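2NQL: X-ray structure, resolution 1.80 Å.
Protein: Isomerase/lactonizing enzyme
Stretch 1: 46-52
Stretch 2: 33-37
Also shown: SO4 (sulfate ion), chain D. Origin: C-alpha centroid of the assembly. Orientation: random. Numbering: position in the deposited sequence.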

# COMPACT_ATOMS: atom_id res chain seq x y z
N TYR A 46 -8.46 11.89 11.14
CA TYR A 46 -7.44 12.89 11.54
C TYR A 46 -6.99 12.62 12.96
O TYR A 46 -7.80 12.18 13.79
CB TYR A 46 -8.03 14.32 11.46
CG TYR A 46 -8.35 14.69 10.03
CD1 TYR A 46 -7.39 15.31 9.22
CD2 TYR A 46 -9.59 14.37 9.47
CE1 TYR A 46 -7.68 15.62 7.87
CE2 TYR A 46 -9.90 14.68 8.14
CZ TYR A 46 -8.93 15.30 7.35
OH TYR A 46 -9.24 15.60 6.04
N PRO A 47 -5.71 12.92 13.25
CA PRO A 47 -5.22 12.89 14.60
C PRO A 47 -5.63 14.16 15.35
O PRO A 47 -5.87 15.21 14.70
CB PRO A 47 -3.70 12.91 14.42
CG PRO A 47 -3.47 13.71 13.15
CD PRO A 47 -4.68 13.36 12.28
N THR A 48 -5.65 14.08 16.67
CA THR A 48 -5.89 15.24 17.53
C THR A 48 -4.57 15.73 18.14
O THR A 48 -4.51 16.12 19.31
CB THR A 48 -6.97 14.93 18.61
OG1 THR A 48 -6.63 13.73 19.32
CG2 THR A 48 -8.37 14.76 17.91
N PHE A 49 -3.51 15.68 17.35
CA PHE A 49 -2.12 15.86 17.82
C PHE A 49 -1.26 15.83 16.55
O PHE A 49 -1.73 15.40 15.48
CB PHE A 49 -1.69 14.76 18.80
CG PHE A 49 -2.04 13.38 18.32
CD1 PHE A 49 -1.23 12.76 17.36
CD2 PHE A 49 -3.21 12.74 18.77
CE1 PHE A 49 -1.58 11.49 16.85
CE2 PHE A 49 -3.56 11.47 18.28
CZ PHE A 49 -2.75 10.84 17.31
N ASP A 50 -0.01 16.28 16.68
CA ASP A 50 0.96 16.16 15.58
C ASP A 50 1.87 15.02 15.97
O ASP A 50 2.21 14.87 17.15
CB ASP A 50 1.79 17.42 15.46
CG ASP A 50 1.07 18.55 14.73
OD1 ASP A 50 -0.03 18.34 14.17
OD2 ASP A 50 1.62 19.67 14.74
N ARG A 51 2.26 14.18 15.01
CA ARG A 51 3.12 13.03 15.34
C ARG A 51 3.84 12.59 14.07
O ARG A 51 3.26 12.60 12.99
CB ARG A 51 2.28 11.85 15.89
CG ARG A 51 3.12 10.66 16.43
CD ARG A 51 2.24 9.71 17.25
NE ARG A 51 1.09 9.19 16.52
CZ ARG A 51 0.06 8.60 17.12
NH1 ARG A 51 0.01 8.47 18.46
NH2 ARG A 51 -0.94 8.16 16.37
N SER A 52 5.11 12.23 14.20
CA SER A 52 5.80 11.64 13.06
C SER A 52 6.73 10.57 13.60
O SER A 52 6.98 10.49 14.81
CB SER A 52 6.60 12.70 12.29
OG SER A 52 7.58 13.31 13.11
S SO4 D . -5.32 16.33 4.60
O1 SO4 D . -5.22 14.87 4.63
O2 SO4 D . -6.75 16.66 4.74
O3 SO4 D . -4.57 16.92 5.71
O4 SO4 D . -4.81 16.82 3.33
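Stretch 2 33-37: PNGYI

Two strands of one sheet are commonly locked together by a pair of short backbone hydrogen bonds, with side chains extending the contact beyond the last bonded pair, and the meeting of residues 33-37 with residues 46-52 illustrates this well. Stretch 2 runs antiparallel to stretch 1, so that Ile37 lies opposite Tyr46, Tyr36 opposite Pro47 and Gly35 opposite Thr48, with CA-CA distances of 5.3, 4.9 and 5.6 Å.

Ile37, extended at phi/psi -138/133, has the largest area covered by the other stretch. Its backbone forms both bonds of the antiparallel pair: Ile37 N donates to Tyr46 O at 2.9 Å, nearly straight at 167°, and Tyr46 N donates to Ile37 O at 2.7 Å. The two side chains share one face of the sheet, where Ile37 CG2 lies 4.3 Å from Tyr46 CB and 4.0 Å from Thr48 CG2. The Tyr46 ring leads away from this contact, and its OH donates to O2 of the sulfate ion at 3.0 Å.

Tyr36, also extended (-96/147), turns its side chain to the other face, the one Pro47 occupies. Its CA approaches Tyr46 O at 3.5 Å in a CA-H...O contact, while its ring reaches farther along stretch 1: CE1 is 4.1 Å from Phe49 CZ, and OH accepts a weak hydrogen bond from Arg51 NH2 at 2.9 Å. A water adds a second link to this arginine, accepting from Arg51 NH2 at 3.1 Å and donating to Asn34 O at 3.0 Å.

At Gly35 the backbone adopts positive phi (90/19), and its carbonyl oxygen accepts from Thr48 OG1 at 2.7 Å and, weakly, from Thr48 N at 3.1 Å. A CB here would be jammed against the preceding carbonyl oxygen and would crowd Phe49 CE2 and Thr48 OG1, so glycine suits the close approach.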

# COMPACT_ATOMS: atom_id res chain seq x y z
N PRO A 33 -11.18 6.03 20.18
CA PRO A 33 -10.03 5.57 20.95
C PRO A 33 -8.69 5.97 20.32
O PRO A 33 -8.54 5.94 19.10
CB PRO A 33 -10.22 4.04 20.96
CG PRO A 33 -11.66 3.86 20.91
CD PRO A 33 -12.15 4.92 19.95
N ASN A 34 -7.78 6.42 21.18
CA ASN A 34 -6.41 6.79 20.82
C ASN A 34 -6.33 8.11 20.09
O ASN A 34 -5.32 8.42 19.50
CB ASN A 34 -5.67 5.65 20.10
CG ASN A 34 -5.71 4.37 20.90
OD1 ASN A 34 -5.41 4.39 22.10
ND2 ASN A 34 -6.17 3.28 20.28
N GLY A 35 -7.40 8.90 20.18
CA GLY A 35 -7.32 10.32 19.81
C GLY A 35 -7.66 10.58 18.36
O GLY A 35 -7.28 11.64 17.81
N TYR A 36 -8.33 9.65 17.69
CA TYR A 36 -8.68 9.86 16.28
C TYR A 36 -10.09 10.41 16.09
O TYR A 36 -11.02 10.06 16.84
CB TYR A 36 -8.55 8.57 15.46
CG TYR A 36 -7.12 8.06 15.46
CD1 TYR A 36 -6.11 8.77 14.80
CD2 TYR A 36 -6.79 6.87 16.11
CE1 TYR A 36 -4.79 8.32 14.81
CE2 TYR A 36 -5.48 6.40 16.11
CZ TYR A 36 -4.49 7.14 15.46
OH TYR A 36 -3.20 6.68 15.45
N ILE A 37 -10.24 11.22 15.05
CA ILE A 37 -11.55 11.78 14.66
C ILE A 37 -11.78 11.76 13.15
O ILE A 37 -10.90 12.11 12.37
CB ILE A 37 -11.76 13.20 15.30
CG1 ILE A 37 -13.23 13.63 15.25
CG2 ILE A 37 -10.79 14.22 14.73
CD1 ILE A 37 -13.59 14.51 16.46
O HOH W 1 -2.80 7.13 18.58